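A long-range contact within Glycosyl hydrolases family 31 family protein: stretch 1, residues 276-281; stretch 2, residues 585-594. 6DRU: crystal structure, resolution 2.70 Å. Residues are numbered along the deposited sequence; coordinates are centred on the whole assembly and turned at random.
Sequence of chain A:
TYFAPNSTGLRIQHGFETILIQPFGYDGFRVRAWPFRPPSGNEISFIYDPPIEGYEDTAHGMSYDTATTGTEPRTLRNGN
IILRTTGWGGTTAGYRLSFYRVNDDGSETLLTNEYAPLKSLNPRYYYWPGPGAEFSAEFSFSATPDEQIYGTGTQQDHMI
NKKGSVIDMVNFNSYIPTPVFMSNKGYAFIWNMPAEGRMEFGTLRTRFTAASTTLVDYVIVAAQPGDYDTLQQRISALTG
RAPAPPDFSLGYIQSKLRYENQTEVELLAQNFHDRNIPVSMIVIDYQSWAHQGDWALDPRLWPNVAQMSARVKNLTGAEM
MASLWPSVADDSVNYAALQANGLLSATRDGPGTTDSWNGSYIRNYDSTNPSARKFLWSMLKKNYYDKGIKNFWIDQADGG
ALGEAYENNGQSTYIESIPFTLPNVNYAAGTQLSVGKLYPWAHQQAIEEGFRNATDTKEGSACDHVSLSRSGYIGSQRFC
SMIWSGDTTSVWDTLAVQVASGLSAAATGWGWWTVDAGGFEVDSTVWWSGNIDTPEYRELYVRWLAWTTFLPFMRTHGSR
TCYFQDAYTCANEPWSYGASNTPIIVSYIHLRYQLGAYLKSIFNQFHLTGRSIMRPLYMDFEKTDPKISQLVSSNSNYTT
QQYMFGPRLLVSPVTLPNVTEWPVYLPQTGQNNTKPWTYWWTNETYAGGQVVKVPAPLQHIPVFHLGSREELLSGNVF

Stretch 1, residues 276-281: NIPVSM
Stretch 2 (585-594) IVSYIHLRYQ

How are the two stretches laid against each other? Stretch 2 is helical from Ile 585 to Gln 594 and continues a helix that begins earlier in the chain; stretch 1 crosses its surface as an irregular segment, and the closest touching pair in sequence, Ile 277 and Val 586, is 309 residues apart. Asn 276, with phi/psi of 58/41, leaves a preceding helix through a Schellman motif. Ile 277 (-105/124), Pro 278 (-75/143) and Val 279 (-146/139) then run extended, Ser 280 turns at -103/-25, and Met 281 (-154/136) is in a strand. The two stretches advance in the same sense: the CA of Ile 277 lies 7.2 Å from the CA of Val 586, and the CA of Pro 278 lies 7.4 Å from the CA of Ile 589. Together the stretches bury 340 Å².

What does the first part of the helix offer? Ile 585 makes no contact, but its O accepts a hydrogen bond from Ile 589 N at 3.2 Å. Val 586, with chi1 t, points its CA-to-CB bond sideways and places CG2 3.8 Å from CD1 of Ile 277, whose chi1 m and chi2 t carry that methyl to the helix. Ser 587 and Tyr 588 are out of reach. One turn on from Val 586, Ile 589 (m, t) points toward stretch 1. Its CD1 lies 4.2 Å from Ile 277 CG2, while its CG2 lies 3.8 Å from Pro 278 CG and 3.6 Å from Pro 278 O. Ile 589 thus touches two consecutive residues, with different methyls making the closest side-chain approaches.

How does His 590 take part when its CA-to-CB bond points sideways? Chi1 of -80° and chi2 of 112° bring the end of its side chain nearer, so that NE2 comes within 3.8 Å of CD of Pro 278. The proline approaches this ring obliquely. The other ring nitrogen, ND1, donates a weak hydrogen bond to Val 586 O at 3.1 Å, with an angle of 126°; the same carbonyl oxygen accepts the helical bond from His 590 N at 3.0 Å. The ring thus also leans on its own helix through a weak bond while it borders the proline.

What closes the contact at Tyr 593? Leu 591 and Arg 592 are out of reach, and the helix turns until Tyr 593 points toward stretch 1, with chi1 of -71° and chi2 of -76°. CE2 lies 3.5 Å from CB of Pro 278, again an oblique approach; the proline, C-gamma endo and pointing toward the helix, thus meets Ile 589, His 590 and Tyr 593. Farther out, Tyr 593 OH lies 3.4 Å from Val 279 C and forms a 2.6 Å hydrogen bond with Ser 280 OG, the only one between the stretches. The serine, chi1 m and pointing toward the helix, sets this oxygen at the ring's edge, near its plane. Gln 594 makes no contact.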

# COMPACT_ATOMS: atom_id res chain seq x y z
N ASN A 276 -42.70 -25.16 -40.93
CA ASN A 276 -42.75 -26.39 -40.15
C ASN A 276 -41.36 -26.83 -39.69
O ASN A 276 -41.02 -28.02 -39.70
CB ASN A 276 -43.44 -27.51 -40.94
CG ASN A 276 -44.17 -28.50 -40.05
OD1 ASN A 276 -44.74 -28.13 -39.02
ND2 ASN A 276 -44.14 -29.77 -40.43
N ILE A 277 -40.55 -25.87 -39.26
CA ILE A 277 -39.21 -26.12 -38.74
C ILE A 277 -39.26 -25.97 -37.22
O ILE A 277 -39.67 -24.90 -36.74
CB ILE A 277 -38.17 -25.18 -39.35
CG1 ILE A 277 -38.16 -25.31 -40.88
CG2 ILE A 277 -36.79 -25.49 -38.79
CD1 ILE A 277 -37.12 -24.45 -41.56
N PRO A 278 -38.86 -26.98 -36.45
CA PRO A 278 -38.98 -26.88 -34.99
C PRO A 278 -37.93 -25.96 -34.39
O PRO A 278 -36.78 -25.91 -34.82
CB PRO A 278 -38.79 -28.33 -34.53
CG PRO A 278 -37.93 -28.94 -35.58
CD PRO A 278 -38.33 -28.28 -36.88
N VAL A 279 -38.35 -25.22 -33.36
CA VAL A 279 -37.47 -24.36 -32.58
C VAL A 279 -37.97 -24.38 -31.14
O VAL A 279 -39.18 -24.35 -30.88
CB VAL A 279 -37.40 -22.93 -33.16
CG1 VAL A 279 -38.78 -22.29 -33.19
CG2 VAL A 279 -36.42 -22.07 -32.36
N SER A 280 -37.03 -24.45 -30.19
CA SER A 280 -37.38 -24.59 -28.78
C SER A 280 -37.25 -23.31 -27.97
O SER A 280 -37.93 -23.16 -26.95
CB SER A 280 -36.52 -25.68 -28.13
OG SER A 280 -36.85 -26.96 -28.63
N MET A 281 -36.41 -22.37 -28.39
CA MET A 281 -36.22 -21.14 -27.63
C MET A 281 -35.78 -20.02 -28.56
O MET A 281 -34.92 -20.23 -29.42
CB MET A 281 -35.20 -21.33 -26.50
CG MET A 281 -35.38 -20.37 -25.34
SD MET A 281 -33.90 -20.15 -24.34
CE MET A 281 -33.82 -21.72 -23.48
N ILE A 585 -29.08 -27.80 -42.83
CA ILE A 585 -29.24 -27.21 -41.50
C ILE A 585 -30.46 -27.79 -40.80
O ILE A 585 -30.42 -28.11 -39.61
CB ILE A 585 -29.31 -25.68 -41.60
CG1 ILE A 585 -28.06 -25.13 -42.29
CG2 ILE A 585 -29.47 -25.06 -40.22
CD1 ILE A 585 -28.12 -23.65 -42.60
N VAL A 586 -31.57 -27.93 -41.53
CA VAL A 586 -32.80 -28.43 -40.93
C VAL A 586 -32.67 -29.91 -40.55
O VAL A 586 -33.29 -30.37 -39.58
CB VAL A 586 -33.99 -28.19 -41.88
CG1 VAL A 586 -35.27 -28.78 -41.31
CG2 VAL A 586 -34.16 -26.70 -42.13
N SER A 587 -31.85 -30.66 -41.28
CA SER A 587 -31.64 -32.07 -40.94
C SER A 587 -30.99 -32.21 -39.57
O SER A 587 -31.39 -33.07 -38.77
CB SER A 587 -30.79 -32.76 -42.01
OG SER A 587 -29.44 -32.35 -41.92
N TYR A 588 -29.99 -31.38 -39.28
CA TYR A 588 -29.34 -31.44 -37.97
C TYR A 588 -30.26 -30.94 -36.86
O TYR A 588 -30.14 -31.37 -35.71
CB TYR A 588 -28.03 -30.65 -38.00
CG TYR A 588 -26.90 -31.42 -38.63
CD1 TYR A 588 -26.26 -32.45 -37.94
CD2 TYR A 588 -26.47 -31.14 -39.92
CE1 TYR A 588 -25.22 -33.16 -38.51
CE2 TYR A 588 -25.43 -31.84 -40.50
CZ TYR A 588 -24.81 -32.85 -39.79
OH TYR A 588 -23.78 -33.56 -40.36
N ILE A 589 -31.17 -30.02 -37.18
CA ILE A 589 -32.18 -29.60 -36.21
C ILE A 589 -33.07 -30.78 -35.84
O ILE A 589 -33.37 -31.02 -34.67
CB ILE A 589 -33.00 -28.42 -36.75
CG1 ILE A 589 -32.12 -27.17 -36.84
CG2 ILE A 589 -34.21 -28.16 -35.87
CD1 ILE A 589 -32.85 -25.95 -37.38
N HIS A 590 -33.51 -31.55 -36.85
CA HIS A 590 -34.33 -32.73 -36.58
C HIS A 590 -33.53 -33.80 -35.85
O HIS A 590 -34.05 -34.47 -34.95
CB HIS A 590 -34.90 -33.27 -37.88
CG HIS A 590 -36.11 -32.53 -38.37
ND1 HIS A 590 -36.11 -31.77 -39.51
CD2 HIS A 590 -37.37 -32.45 -37.86
CE1 HIS A 590 -37.31 -31.24 -39.69
NE2 HIS A 590 -38.09 -31.64 -38.70
N LEU A 591 -32.26 -34.00 -36.24
CA LEU A 591 -31.42 -34.97 -35.55
C LEU A 591 -31.25 -34.61 -34.08
O LEU A 591 -31.20 -35.49 -33.21
CB LEU A 591 -30.06 -35.06 -36.23
CG LEU A 591 -29.01 -35.95 -35.55
CD1 LEU A 591 -29.51 -37.39 -35.46
CD2 LEU A 591 -27.68 -35.88 -36.29
N ARG A 592 -31.16 -33.31 -33.78
CA ARG A 592 -31.05 -32.87 -32.39
C ARG A 592 -32.26 -33.32 -31.57
O ARG A 592 -32.11 -33.84 -30.46
CB ARG A 592 -30.91 -31.34 -32.34
CG ARG A 592 -30.91 -30.75 -30.94
CD ARG A 592 -29.62 -31.07 -30.21
NE ARG A 592 -29.62 -30.55 -28.85
CZ ARG A 592 -28.58 -30.61 -28.02
NH1 ARG A 592 -27.45 -31.17 -28.41
NH2 ARG A 592 -28.68 -30.10 -26.80
N TYR A 593 -33.46 -33.14 -32.12
CA TYR A 593 -34.66 -33.60 -31.42
C TYR A 593 -34.73 -35.12 -31.38
O TYR A 593 -35.33 -35.68 -30.45
CB TYR A 593 -35.91 -33.02 -32.07
CG TYR A 593 -36.09 -31.54 -31.84
CD1 TYR A 593 -36.54 -31.07 -30.61
CD2 TYR A 593 -35.80 -30.62 -32.83
CE1 TYR A 593 -36.70 -29.71 -30.39
CE2 TYR A 593 -35.96 -29.26 -32.62
CZ TYR A 593 -36.41 -28.82 -31.39
OH TYR A 593 -36.57 -27.47 -31.16
N GLN A 594 -34.14 -35.80 -32.37
CA GLN A 594 -34.13 -37.25 -32.36
C GLN A 594 -33.23 -37.80 -31.25
O GLN A 594 -33.45 -38.91 -30.76
CB GLN A 594 -33.69 -37.79 -33.72
CG GLN A 594 -33.94 -39.28 -33.92
CD GLN A 594 -33.50 -39.76 -35.29
OE1 GLN A 594 -33.07 -38.97 -36.13
NE2 GLN A 594 -33.62 -41.06 -35.52